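Local coordinates for protein benzoylformate Decarboxylase (Polynucleobacter necessarius, PDB 4K9Q) that binds thiamine diphosphate and magnesium and probably decarboxylates benzoylformate, a 2-oxo acid, at residues Val423-Tyr434 against His448-Tyr459; Ile194-Tyr204 against Gly217-Ala226. One frame throughout, in Å; residues are numbered along the deposited sequence.

Contact 1: Val423-Tyr434 against His448-Tyr459; sequences VVTLMGDGSFQY and HVIYVVFQNEEY. With MG (magnesium ion), chain C; TPP (thiamine diphosphate), chain D.
Asp429 and Asn456 meet across the ends of two parallel strands, where OD1 of each binds the same magnesium ion at 2.2 Å. Asp429 CG lies between its backbone N and carbonyl carbon (chi1 54°), which brings the carboxylate to the metal and to Glu457 N, a weak donor to OD2 (2.8 Å, 127°); the magnesium bond at OD1, with this weak one on the other oxygen, probably limits turning of the group. Glu458 O, two diphosphate oxygens and a water complete the metal's six ligands, and Asn456 ND2 donates to O3B of the cofactor. This is the Gly-Asp-Gly...Asn signature of thiamine diphosphate enzymes, here Gly428-Asp429-Gly430 and Asn456. The Tyr459 ring carries the thiazolium methyl CM4 over its centre, 3.8 Å above the plane, while its hydroxyl bonds to Asn23 of the second subunit. Val453 CG2 makes a CH-pi contact over one face of Phe432, 4.0 Å from the centroid, 25° off the normal and offset toward the rim. Thr425 lies alongside Tyr451, CB 3.6 Å from CD2. Strand 423-428 lies between 449-455 and 368-372 in a parallel sheet; helix 403-417 packs on the Thr425 and Tyr451 face, helix 352-361 on that of Leu426 and Phe454.

Contact 2: Ile194-Tyr204 against Gly217-Ala226; sequences ITASKNPLLIY and GIAFAERLNA
Two aromatic rings, Tyr204 and Phe220, make their contacts here at their edges, and Tyr204 OH itself lies at the edge of the Phe220 ring, near its plane, 3.7 Å from CD2. The Gly217 carbonyl oxygen lies in the plane of the Tyr204 ring and accepts a hydrogen bond from OH at 2.8 Å; the hydroxyl sits in the carbonyl plane, on a lone pair, with a C=O...O angle of 123°. Because the same oxygen also takes the helical bond from Ala221 N, the phenol ties the strand to a helix turn without displacing its backbone bond. A CB modelled on Gly217 would stand only 3.0 Å from Tyr204 CE2, a tight fit. A phenylalanine in place of Tyr204 would probably keep much of this packing but leave Gly217 O without its second donor and the strand end less firmly tied to the helix.

The edge of Phe220 receives Ile194 CD1 in its plane, 3.8 Å from CZ, the two side chains arriving from opposite directions. Leu202 meets CE2 of that ring with CD2 at 3.9 Å, while its other methyl, CD1, rests on Ala221. With CG anti to the backbone N (chi1 -165°), Phe220 sets its CE2-CZ edge against both partners. Ile194 CG2 and Leu224 CD2 are tightly packed at 3.5 Å.

Strand 201-204 and helix 217-224 run nearly antiparallel (168°); with parallel strand 228-230 following, this is the beta-alpha-beta crossover of a Rossmann-like central domain.

Overall arrangement
Contact 1 and contact 2 belong to separate domains of one chain, the C-terminal cofactor-binding domain and the central domain. Their centres are 37 Å apart and their nearest atoms about 19 Å, so neither touches the other. Contact 2 is completed in the sequence before contact 1 begins. Each involves a six-stranded parallel sheet, but in different ways: contact 1 joins two neighbouring strands whose ends carry the magnesium and diphosphate, whereas contact 2 packs one helix on a strand and on the end of a preceding helix, away from the annotated sites. The centre of contact 1 is about 16 Å from the centre of the chain, that of contact 2 about 27 Å; only contact 1 reaches another subunit.

Contact 1: Val423-Tyr434 against His448-Tyr459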
loop_
_atom_site.group_PDB
_atom_site.type_symbol
_atom_site.label_atom_id
_atom_site.label_comp_id
_atom_site.label_asym_id
_atom_site.label_seq_id
_atom_site.Cartn_x
_atom_site.Cartn_y
_atom_site.Cartn_z
ATOM N N VAL A 423 10.320 -23.000 31.849
ATOM C CA VAL A 423 9.406 -21.925 31.471
ATOM C C VAL A 423 7.996 -22.296 31.914
ATOM O O VAL A 423 7.388 -23.208 31.357
ATOM C CB VAL A 423 9.413 -21.670 29.956
ATOM C CG1 VAL A 423 8.428 -20.549 29.597
ATOM C CG2 VAL A 423 10.831 -21.339 29.474
ATOM N N VAL A 424 7.485 -21.593 32.920
ATOM C CA VAL A 424 6.151 -21.867 33.435
ATOM C C VAL A 424 5.168 -20.916 32.760
ATOM O O VAL A 424 5.350 -19.698 32.790
ATOM C CB VAL A 424 6.110 -21.665 34.952
ATOM C CG1 VAL A 424 4.712 -21.903 35.487
ATOM C CG2 VAL A 424 7.097 -22.621 35.630
ATOM N N THR A 425 4.134 -21.469 32.142
ATOM C CA THR A 425 3.259 -20.674 31.269
ATOM C C THR A 425 1.799 -20.740 31.738
ATOM O O THR A 425 1.183 -21.814 31.722
ATOM C CB THR A 425 3.405 -21.150 29.801
ATOM O OG1 THR A 425 4.796 -21.157 29.441
ATOM C CG2 THR A 425 2.654 -20.226 28.854
ATOM N N LEU A 426 1.256 -19.598 32.161
ATOM C CA LEU A 426 -0.102 -19.519 32.707
ATOM C C LEU A 426 -1.068 -19.210 31.569
ATOM O O LEU A 426 -1.026 -18.116 31.002
ATOM C CB LEU A 426 -0.177 -18.407 33.754
ATOM C CG LEU A 426 0.918 -18.419 34.833
ATOM C CD1 LEU A 426 0.852 -17.163 35.726
ATOM C CD2 LEU A 426 0.870 -19.700 35.662
ATOM N N MET A 427 -1.923 -20.170 31.220
ATOM C CA MET A 427 -2.742 -20.062 30.005
ATOM C C MET A 427 -4.226 -20.125 30.317
ATOM O O MET A 427 -4.661 -20.965 31.096
ATOM C CB MET A 427 -2.430 -21.224 29.050
ATOM C CG MET A 427 -1.024 -21.251 28.488
ATOM S SD MET A 427 -0.668 -19.827 27.447
ATOM C CE MET A 427 -2.037 -19.867 26.281
ATOM N N GLY A 428 -5.020 -19.272 29.684
ATOM C CA GLY A 428 -6.458 -19.458 29.744
ATOM C C GLY A 428 -6.870 -20.594 28.818
ATOM O O GLY A 428 -6.148 -20.914 27.866
ATOM N N ASP A 429 -8.024 -21.209 29.076
ATOM C CA ASP A 429 -8.492 -22.285 28.206
ATOM C C ASP A 429 -8.851 -21.809 26.781
ATOM O O ASP A 429 -8.595 -22.522 25.808
ATOM C CB ASP A 429 -9.607 -23.141 28.846
ATOM C CG ASP A 429 -10.800 -22.330 29.332
ATOM O OD1 ASP A 429 -10.690 -21.107 29.479
ATOM O OD2 ASP A 429 -11.857 -22.939 29.615
ATOM N N GLY A 430 -9.432 -20.617 26.665
ATOM C CA GLY A 430 -9.687 -20.017 25.362
ATOM C C GLY A 430 -8.398 -19.671 24.627
ATOM O O GLY A 430 -8.213 -20.033 23.459
ATOM N N SER A 431 -7.505 -18.967 25.321
ATOM C CA SER A 431 -6.217 -18.565 24.758
ATOM C C SER A 431 -5.416 -19.762 24.261
ATOM O O SER A 431 -4.784 -19.694 23.217
ATOM C CB SER A 431 -5.382 -17.809 25.799
ATOM O OG SER A 431 -5.926 -16.525 26.065
ATOM N N PHE A 432 -5.445 -20.850 25.026
ATOM C CA PHE A 432 -4.714 -22.085 24.718
ATOM C C PHE A 432 -5.005 -22.603 23.306
ATOM O O PHE A 432 -4.132 -23.183 22.662
ATOM C CB PHE A 432 -5.106 -23.148 25.752
ATOM C CG PHE A 432 -4.169 -24.331 25.837
ATOM C CD1 PHE A 432 -2.940 -24.222 26.478
ATOM C CD2 PHE A 432 -4.555 -25.567 25.343
ATOM C CE1 PHE A 432 -2.101 -25.325 26.589
ATOM C CE2 PHE A 432 -3.723 -26.674 25.459
ATOM C CZ PHE A 432 -2.498 -26.547 26.076
ATOM N N GLN A 433 -6.230 -22.384 22.824
ATOM C CA GLN A 433 -6.661 -22.935 21.533
ATOM C C GLN A 433 -6.045 -22.286 20.300
ATOM O O GLN A 433 -5.912 -22.934 19.267
ATOM C CB GLN A 433 -8.185 -22.836 21.392
ATOM C CG GLN A 433 -8.963 -23.365 22.586
ATOM C CD GLN A 433 -8.617 -24.803 22.888
ATOM O OE1 GLN A 433 -8.541 -25.635 21.978
ATOM N NE2 GLN A 433 -8.369 -25.104 24.165
ATOM N N TYR A 434 -5.697 -21.009 20.379
ATOM C CA TYR A 434 -5.332 -20.292 19.150
ATOM C C TYR A 434 -4.127 -20.895 18.447
ATOM O O TYR A 434 -4.132 -21.052 17.227
ATOM C CB TYR A 434 -5.108 -18.793 19.407
ATOM C CG TYR A 434 -6.399 -18.059 19.729
ATOM C CD1 TYR A 434 -6.934 -18.088 21.013
ATOM C CD2 TYR A 434 -7.073 -17.334 18.749
ATOM C CE1 TYR A 434 -8.110 -17.426 21.305
ATOM C CE2 TYR A 434 -8.253 -16.666 19.037
ATOM C CZ TYR A 434 -8.766 -16.721 20.317
ATOM O OH TYR A 434 -9.932 -16.077 20.642
ATOM N N HIS A 448 11.813 -27.612 28.210
ATOM C CA HIS A 448 11.223 -27.704 29.538
ATOM C C HIS A 448 10.216 -26.571 29.701
ATOM O O HIS A 448 10.573 -25.445 30.058
ATOM C CB HIS A 448 12.297 -27.639 30.618
ATOM C CG HIS A 448 11.820 -28.093 31.963
ATOM N ND1 HIS A 448 12.644 -28.147 33.066
ATOM C CD2 HIS A 448 10.602 -28.513 32.380
ATOM C CE1 HIS A 448 11.953 -28.578 34.106
ATOM N NE2 HIS A 448 10.712 -28.813 33.716
ATOM N N VAL A 449 8.958 -26.885 29.402
ATOM C CA VAL A 449 7.882 -25.906 29.405
ATOM C C VAL A 449 6.702 -26.523 30.117
ATOM O O VAL A 449 6.316 -27.653 29.824
ATOM C CB VAL A 449 7.455 -25.526 27.961
ATOM C CG1 VAL A 449 6.264 -24.556 27.988
ATOM C CG2 VAL A 449 8.625 -24.923 27.181
ATOM N N ILE A 450 6.123 -25.775 31.044
ATOM C CA ILE A 450 5.027 -26.274 31.853
ATOM C C ILE A 450 3.825 -25.377 31.639
ATOM O O ILE A 450 3.819 -24.211 32.070
ATOM C CB ILE A 450 5.400 -26.269 33.349
ATOM C CG1 ILE A 450 6.651 -27.120 33.584
ATOM C CG2 ILE A 450 4.235 -26.783 34.201
ATOM C CD1 ILE A 450 7.219 -26.978 34.972
ATOM N N TYR A 451 2.816 -25.901 30.951
ATOM C CA TYR A 451 1.603 -25.140 30.706
ATOM C C TYR A 451 0.609 -25.415 31.809
ATOM O O TYR A 451 0.197 -26.555 32.002
ATOM C CB TYR A 451 0.981 -25.531 29.368
ATOM C CG TYR A 451 1.828 -25.173 28.181
ATOM C CD1 TYR A 451 2.470 -26.157 27.433
ATOM C CD2 TYR A 451 1.981 -23.844 27.799
ATOM C CE1 TYR A 451 3.242 -25.829 26.332
ATOM C CE2 TYR A 451 2.761 -23.502 26.702
ATOM C CZ TYR A 451 3.385 -24.499 25.974
ATOM O OH TYR A 451 4.150 -24.166 24.879
ATOM N N VAL A 452 0.231 -24.371 32.542
ATOM C CA VAL A 452 -0.833 -24.495 33.526
ATOM C C VAL A 452 -2.058 -23.815 32.941
ATOM O O VAL A 452 -2.062 -22.594 32.735
ATOM C CB VAL A 452 -0.460 -23.855 34.877
ATOM C CG1 VAL A 452 -1.581 -24.063 35.894
ATOM C CG2 VAL A 452 0.846 -24.459 35.398
ATOM N N VAL A 453 -3.086 -24.605 32.650
ATOM C CA VAL A 453 -4.279 -24.086 31.989
ATOM C C VAL A 453 -5.407 -23.847 32.987
ATOM O O VAL A 453 -5.883 -24.776 33.644
ATOM C CB VAL A 453 -4.783 -25.042 30.885
ATOM C CG1 VAL A 453 -5.982 -24.422 30.148
ATOM C CG2 VAL A 453 -3.676 -25.383 29.914
ATOM N N PHE A 454 -5.822 -22.592 33.089
ATOM C CA PHE A 454 -6.908 -22.193 33.972
ATOM C C PHE A 454 -8.244 -22.388 33.271
ATOM O O PHE A 454 -8.651 -21.575 32.439
ATOM C CB PHE A 454 -6.708 -20.734 34.410
ATOM C CG PHE A 454 -5.527 -20.544 35.328
ATOM C CD1 PHE A 454 -4.231 -20.677 34.855
ATOM C CD2 PHE A 454 -5.720 -20.233 36.662
ATOM C CE1 PHE A 454 -3.140 -20.516 35.706
ATOM C CE2 PHE A 454 -4.639 -20.055 37.520
ATOM C CZ PHE A 454 -3.347 -20.200 37.041
ATOM N N GLN A 455 -8.928 -23.478 33.594
ATOM C CA GLN A 455 -10.126 -23.839 32.846
ATOM C C GLN A 455 -11.427 -23.351 33.492
ATOM O O GLN A 455 -11.959 -23.992 34.394
ATOM C CB GLN A 455 -10.172 -25.349 32.582
ATOM C CG GLN A 455 -11.343 -25.745 31.705
ATOM C CD GLN A 455 -11.342 -27.208 31.347
ATOM O OE1 GLN A 455 -11.357 -28.079 32.219
ATOM N NE2 GLN A 455 -11.348 -27.491 30.059
ATOM N N ASN A 456 -11.938 -22.210 33.019
ATOM C CA ASN A 456 -13.248 -21.716 33.455
ATOM C C ASN A 456 -14.352 -21.927 32.414
ATOM O O ASN A 456 -15.486 -21.478 32.596
ATOM C CB ASN A 456 -13.186 -20.243 33.923
ATOM C CG ASN A 456 -12.617 -19.314 32.862
ATOM O OD1 ASN A 456 -12.443 -19.715 31.721
ATOM N ND2 ASN A 456 -12.327 -18.071 33.238
ATOM N N GLU A 457 -14.013 -22.643 31.342
ATOM C CA GLU A 457 -14.945 -22.963 30.260
ATOM C C GLU A 457 -15.614 -21.739 29.649
ATOM O O GLU A 457 -16.775 -21.798 29.245
ATOM C CB GLU A 457 -15.992 -23.985 30.731
ATOM C CG GLU A 457 -15.329 -25.225 31.290
ATOM C CD GLU A 457 -16.283 -26.390 31.461
ATOM O OE1 GLU A 457 -17.310 -26.218 32.145
ATOM O OE2 GLU A 457 -15.999 -27.472 30.908
ATOM N N GLU A 458 -14.872 -20.640 29.567
ATOM C CA GLU A 458 -15.412 -19.401 29.013
ATOM C C GLU A 458 -14.302 -18.460 28.574
ATOM O O GLU A 458 -13.161 -18.605 28.983
ATOM C CB GLU A 458 -16.282 -18.697 30.066
ATOM C CG GLU A 458 -15.481 -18.179 31.272
ATOM C CD GLU A 458 -16.341 -17.814 32.485
ATOM O OE1 GLU A 458 -17.586 -17.779 32.367
ATOM O OE2 GLU A 458 -15.748 -17.575 33.566
ATOM N N TYR A 459 -14.638 -17.496 27.728
ATOM C CA TYR A 459 -13.756 -16.374 27.484
ATOM C C TYR A 459 -14.040 -15.358 28.599
ATOM O O TYR A 459 -14.792 -14.401 28.416
ATOM C CB TYR A 459 -14.059 -15.758 26.116
ATOM C CG TYR A 459 -13.630 -16.554 24.878
ATOM C CD1 TYR A 459 -12.354 -17.124 24.763
ATOM C CD2 TYR A 459 -14.495 -16.676 23.792
ATOM C CE1 TYR A 459 -11.974 -17.810 23.605
ATOM C CE2 TYR A 459 -14.122 -17.353 22.642
ATOM C CZ TYR A 459 -12.860 -17.917 22.550
ATOM O OH TYR A 459 -12.509 -18.587 21.392
HETATM MG MG MG C . -11.190 -19.029 30.065
HETATM N "N1'" TPP D . -8.630 -13.270 18.926
HETATM C "C2'" TPP D . -7.291 -12.926 19.029
HETATM C CM2 TPP D . -6.292 -13.460 18.046
HETATM N "N3'" TPP D . -6.853 -12.072 20.024
HETATM C "C4'" TPP D . -7.750 -11.562 20.930
HETATM N "N4'" TPP D . -7.325 -10.729 21.877
HETATM C "C5'" TPP D . -9.094 -11.932 20.857
HETATM C "C6'" TPP D . -9.544 -12.775 19.842
HETATM C "C7'" TPP D . -10.079 -11.370 21.850
HETATM N N3 TPP D . -9.995 -11.868 23.216
HETATM C C2 TPP D . -9.402 -11.187 24.268
HETATM S S1 TPP D . -9.483 -11.956 25.680
HETATM C C5 TPP D . -10.289 -13.186 25.009
HETATM C C4 TPP D . -10.534 -13.039 23.647
HETATM C CM4 TPP D . -11.259 -14.028 22.769
HETATM C C6 TPP D . -10.700 -14.297 25.933
HETATM C C7 TPP D . -9.556 -15.042 26.602
HETATM O O7 TPP D . -10.157 -16.171 27.194
HETATM P PA TPP D . -9.310 -17.203 28.090
HETATM O O1A TPP D . -7.986 -17.449 27.427
HETATM O O2A TPP D . -10.073 -18.476 28.274
HETATM O O3A TPP D . -8.985 -16.381 29.433
HETATM P PB TPP D . -9.989 -15.963 30.617
HETATM O O1B TPP D . -10.418 -14.560 30.330
HETATM O O2B TPP D . -9.177 -16.034 31.891
HETATM O O3B TPP D . -11.185 -16.858 30.654
HETATM O O HOH W 1 -9.306 -19.117 31.464
HETATM O O HOH W 2 -12.146 -25.685 28.641
HETATM O O HOH W 3 -10.228 -19.927 21.261
#

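Contact 2: Ile194-Tyr204 against Gly217-Ala226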
loop_
_atom_site.group_PDB
_atom_site.type_symbol
_atom_site.label_atom_id
_atom_site.label_comp_id
_atom_site.label_asym_id
_atom_site.label_seq_id
_atom_site.Cartn_x
_atom_site.Cartn_y
_atom_site.Cartn_z
ATOM N N ILE A 194 12.861 17.558 36.487
ATOM C CA ILE A 194 12.805 16.576 37.565
ATOM C C ILE A 194 13.326 17.166 38.877
ATOM O O ILE A 194 12.708 17.014 39.930
ATOM C CB ILE A 194 13.590 15.301 37.207
ATOM C CG1 ILE A 194 12.897 14.578 36.048
ATOM C CG2 ILE A 194 13.702 14.391 38.416
ATOM C CD1 ILE A 194 13.727 13.461 35.442
ATOM N N THR A 195 14.458 17.854 38.796
ATOM C CA THR A 195 15.079 18.458 39.970
ATOM C C THR A 195 14.155 19.484 40.623
ATOM O O THR A 195 14.095 19.587 41.849
ATOM C CB THR A 195 16.434 19.111 39.601
ATOM O OG1 THR A 195 17.356 18.086 39.210
ATOM C CG2 THR A 195 17.007 19.868 40.782
ATOM N N ALA A 196 13.419 20.224 39.802
ATOM C CA ALA A 196 12.521 21.268 40.302
ATOM C C ALA A 196 11.195 20.741 40.854
ATOM O O ALA A 196 10.506 21.443 41.600
ATOM C CB ALA A 196 12.253 22.287 39.221
ATOM N N SER A 197 10.826 19.519 40.480
ATOM C CA SER A 197 9.544 18.959 40.901
ATOM C C SER A 197 9.509 18.655 42.395
ATOM O O SER A 197 10.534 18.334 42.996
ATOM C CB SER A 197 9.221 17.693 40.097
ATOM O OG SER A 197 10.056 16.620 40.486
ATOM N N LYS A 198 8.316 18.743 42.979
ATOM C CA LYS A 198 8.130 18.517 44.411
ATOM C C LYS A 198 7.915 17.041 44.721
ATOM O O LYS A 198 8.433 16.511 45.709
ATOM C CB LYS A 198 6.924 19.313 44.920
ATOM C CG LYS A 198 7.071 20.828 44.843
ATOM C CD LYS A 198 8.065 21.355 45.873
ATOM C CE LYS A 198 9.404 21.685 45.236
ATOM N NZ LYS A 198 9.259 22.746 44.194
ATOM N N ASN A 199 7.142 16.378 43.869
ATOM C CA ASN A 199 6.712 15.015 44.142
ATOM C C ASN A 199 6.598 14.210 42.852
ATOM O O ASN A 199 5.496 13.852 42.436
ATOM C CB ASN A 199 5.359 15.045 44.852
ATOM C CG ASN A 199 5.057 13.757 45.589
ATOM O OD1 ASN A 199 5.924 12.891 45.745
ATOM N ND2 ASN A 199 3.826 13.630 46.066
ATOM N N PRO A 200 7.736 13.936 42.206
ATOM C CA PRO A 200 7.715 13.227 40.919
ATOM C C PRO A 200 7.244 11.783 41.068
ATOM O O PRO A 200 7.404 11.177 42.132
ATOM C CB PRO A 200 9.184 13.258 40.483
ATOM C CG PRO A 200 9.949 13.369 41.759
ATOM C CD PRO A 200 9.109 14.242 42.644
ATOM N N LEU A 201 6.646 11.249 40.009
ATOM C CA LEU A 201 6.232 9.850 39.982
ATOM C C LEU A 201 6.792 9.208 38.721
ATOM O O LEU A 201 6.756 9.803 37.646
ATOM C CB LEU A 201 4.701 9.745 40.033
ATOM C CG LEU A 201 4.041 8.367 39.865
ATOM C CD1 LEU A 201 2.764 8.247 40.706
ATOM C CD2 LEU A 201 3.743 8.113 38.388
ATOM N N LEU A 202 7.333 8.004 38.861
ATOM C CA LEU A 202 7.956 7.316 37.736
ATOM C C LEU A 202 7.050 6.224 37.187
ATOM O O LEU A 202 6.457 5.464 37.948
ATOM C CB LEU A 202 9.296 6.717 38.162
ATOM C CG LEU A 202 10.417 7.687 38.520
ATOM C CD1 LEU A 202 11.579 6.940 39.136
ATOM C CD2 LEU A 202 10.865 8.414 37.278
ATOM N N ILE A 203 6.942 6.163 35.861
ATOM C CA ILE A 203 6.235 5.075 35.191
ATOM C C ILE A 203 7.229 4.416 34.248
ATOM O O ILE A 203 7.758 5.065 33.347
ATOM C CB ILE A 203 5.018 5.578 34.402
ATOM C CG1 ILE A 203 4.027 6.267 35.348
ATOM C CG2 ILE A 203 4.343 4.410 33.646
ATOM C CD1 ILE A 203 2.834 6.865 34.633
ATOM N N TYR A 204 7.506 3.135 34.471
ATOM C CA TYR A 204 8.505 2.415 33.670
ATOM C C TYR A 204 7.835 1.420 32.719
ATOM O O TYR A 204 6.900 0.714 33.104
ATOM C CB TYR A 204 9.465 1.635 34.574
ATOM C CG TYR A 204 10.546 2.438 35.263
ATOM C CD1 TYR A 204 10.603 3.823 35.162
ATOM C CD2 TYR A 204 11.519 1.795 36.020
ATOM C CE1 TYR A 204 11.612 4.549 35.802
ATOM C CE2 TYR A 204 12.525 2.507 36.658
ATOM C CZ TYR A 204 12.566 3.879 36.547
ATOM O OH TYR A 204 13.572 4.566 37.184
ATOM N N GLY A 217 17.480 1.588 36.017
ATOM C CA GLY A 217 16.158 2.029 36.430
ATOM C C GLY A 217 16.045 2.049 37.945
ATOM O O GLY A 217 15.407 2.935 38.513
ATOM N N ILE A 218 16.667 1.074 38.605
ATOM C CA ILE A 218 16.668 1.025 40.066
ATOM C C ILE A 218 17.461 2.203 40.627
ATOM O O ILE A 218 17.002 2.903 41.538
ATOM C CB ILE A 218 17.263 -0.288 40.588
ATOM C CG1 ILE A 218 16.346 -1.462 40.226
ATOM C CG2 ILE A 218 17.441 -0.226 42.108
ATOM C CD1 ILE A 218 16.985 -2.807 40.471
ATOM N N ALA A 219 18.647 2.428 40.069
ATOM C CA ALA A 219 19.475 3.550 40.503
ATOM C C ALA A 219 18.737 4.881 40.382
ATOM O O ALA A 219 18.772 5.705 41.301
ATOM C CB ALA A 219 20.786 3.580 39.726
ATOM N N PHE A 220 18.071 5.088 39.249
ATOM C CA PHE A 220 17.345 6.327 38.988
ATOM C C PHE A 220 16.227 6.531 40.010
ATOM O O PHE A 220 16.089 7.603 40.585
ATOM C CB PHE A 220 16.770 6.304 37.566
ATOM C CG PHE A 220 16.320 7.651 37.072
ATOM C CD1 PHE A 220 17.245 8.641 36.787
ATOM C CD2 PHE A 220 14.974 7.924 36.891
ATOM C CE1 PHE A 220 16.839 9.891 36.329
ATOM C CE2 PHE A 220 14.555 9.171 36.434
ATOM C CZ PHE A 220 15.490 10.155 36.154
ATOM N N ALA A 221 15.428 5.493 40.231
ATOM C CA ALA A 221 14.308 5.568 41.162
ATOM C C ALA A 221 14.783 5.838 42.589
ATOM O O ALA A 221 14.160 6.598 43.330
ATOM C CB ALA A 221 13.499 4.271 41.121
ATOM N N GLU A 222 15.879 5.197 42.974
ATOM C CA GLU A 222 16.409 5.341 44.325
ATOM C C GLU A 222 17.018 6.732 44.517
ATOM O O GLU A 222 16.985 7.293 45.613
ATOM C CB GLU A 222 17.426 4.235 44.628
ATOM C CG GLU A 222 16.772 2.861 44.816
ATOM C CD GLU A 222 17.756 1.747 45.127
ATOM O OE1 GLU A 222 18.975 1.966 44.992
ATOM O OE2 GLU A 222 17.306 0.638 45.496
ATOM N N ARG A 223 17.559 7.287 43.439
ATOM C CA ARG A 223 18.091 8.646 43.460
ATOM C C ARG A 223 16.982 9.657 43.764
ATOM O O ARG A 223 17.196 10.631 44.484
ATOM C CB ARG A 223 18.749 8.970 42.114
ATOM C CG ARG A 223 19.469 10.322 42.069
ATOM C CD ARG A 223 20.703 10.296 42.949
ATOM N NE ARG A 223 21.696 9.335 42.477
ATOM C CZ ARG A 223 22.675 9.638 41.631
ATOM N NH1 ARG A 223 22.781 10.873 41.169
ATOM N NH2 ARG A 223 23.547 8.710 41.246
ATOM N N LEU A 224 15.795 9.421 43.215
ATOM C CA LEU A 224 14.660 10.320 43.421
ATOM C C LEU A 224 13.790 9.944 44.606
ATOM O O LEU A 224 12.976 10.748 45.062
ATOM C CB LEU A 224 13.783 10.357 42.173
ATOM C CG LEU A 224 14.371 10.986 40.926
ATOM C CD1 LEU A 224 13.416 10.794 39.760
ATOM C CD2 LEU A 224 14.640 12.465 41.174
ATOM N N ASN A 225 13.955 8.724 45.104
ATOM C CA ASN A 225 13.053 8.199 46.120
ATOM C C ASN A 225 11.599 8.416 45.714
ATOM O O ASN A 225 10.758 8.790 46.536
ATOM C CB ASN A 225 13.331 8.841 47.481
ATOM C CG ASN A 225 14.309 8.038 48.312
ATOM O OD1 ASN A 225 14.186 6.819 48.428
ATOM N ND2 ASN A 225 15.295 8.715 48.889
ATOM N N ALA A 226 11.309 8.179 44.437
ATOM C CA ALA A 226 9.961 8.368 43.911
ATOM C C ALA A 226 9.245 7.029 43.753
ATOM O O ALA A 226 9.887 6.007 43.530
ATOM C CB ALA A 226 10.014 9.095 42.582
#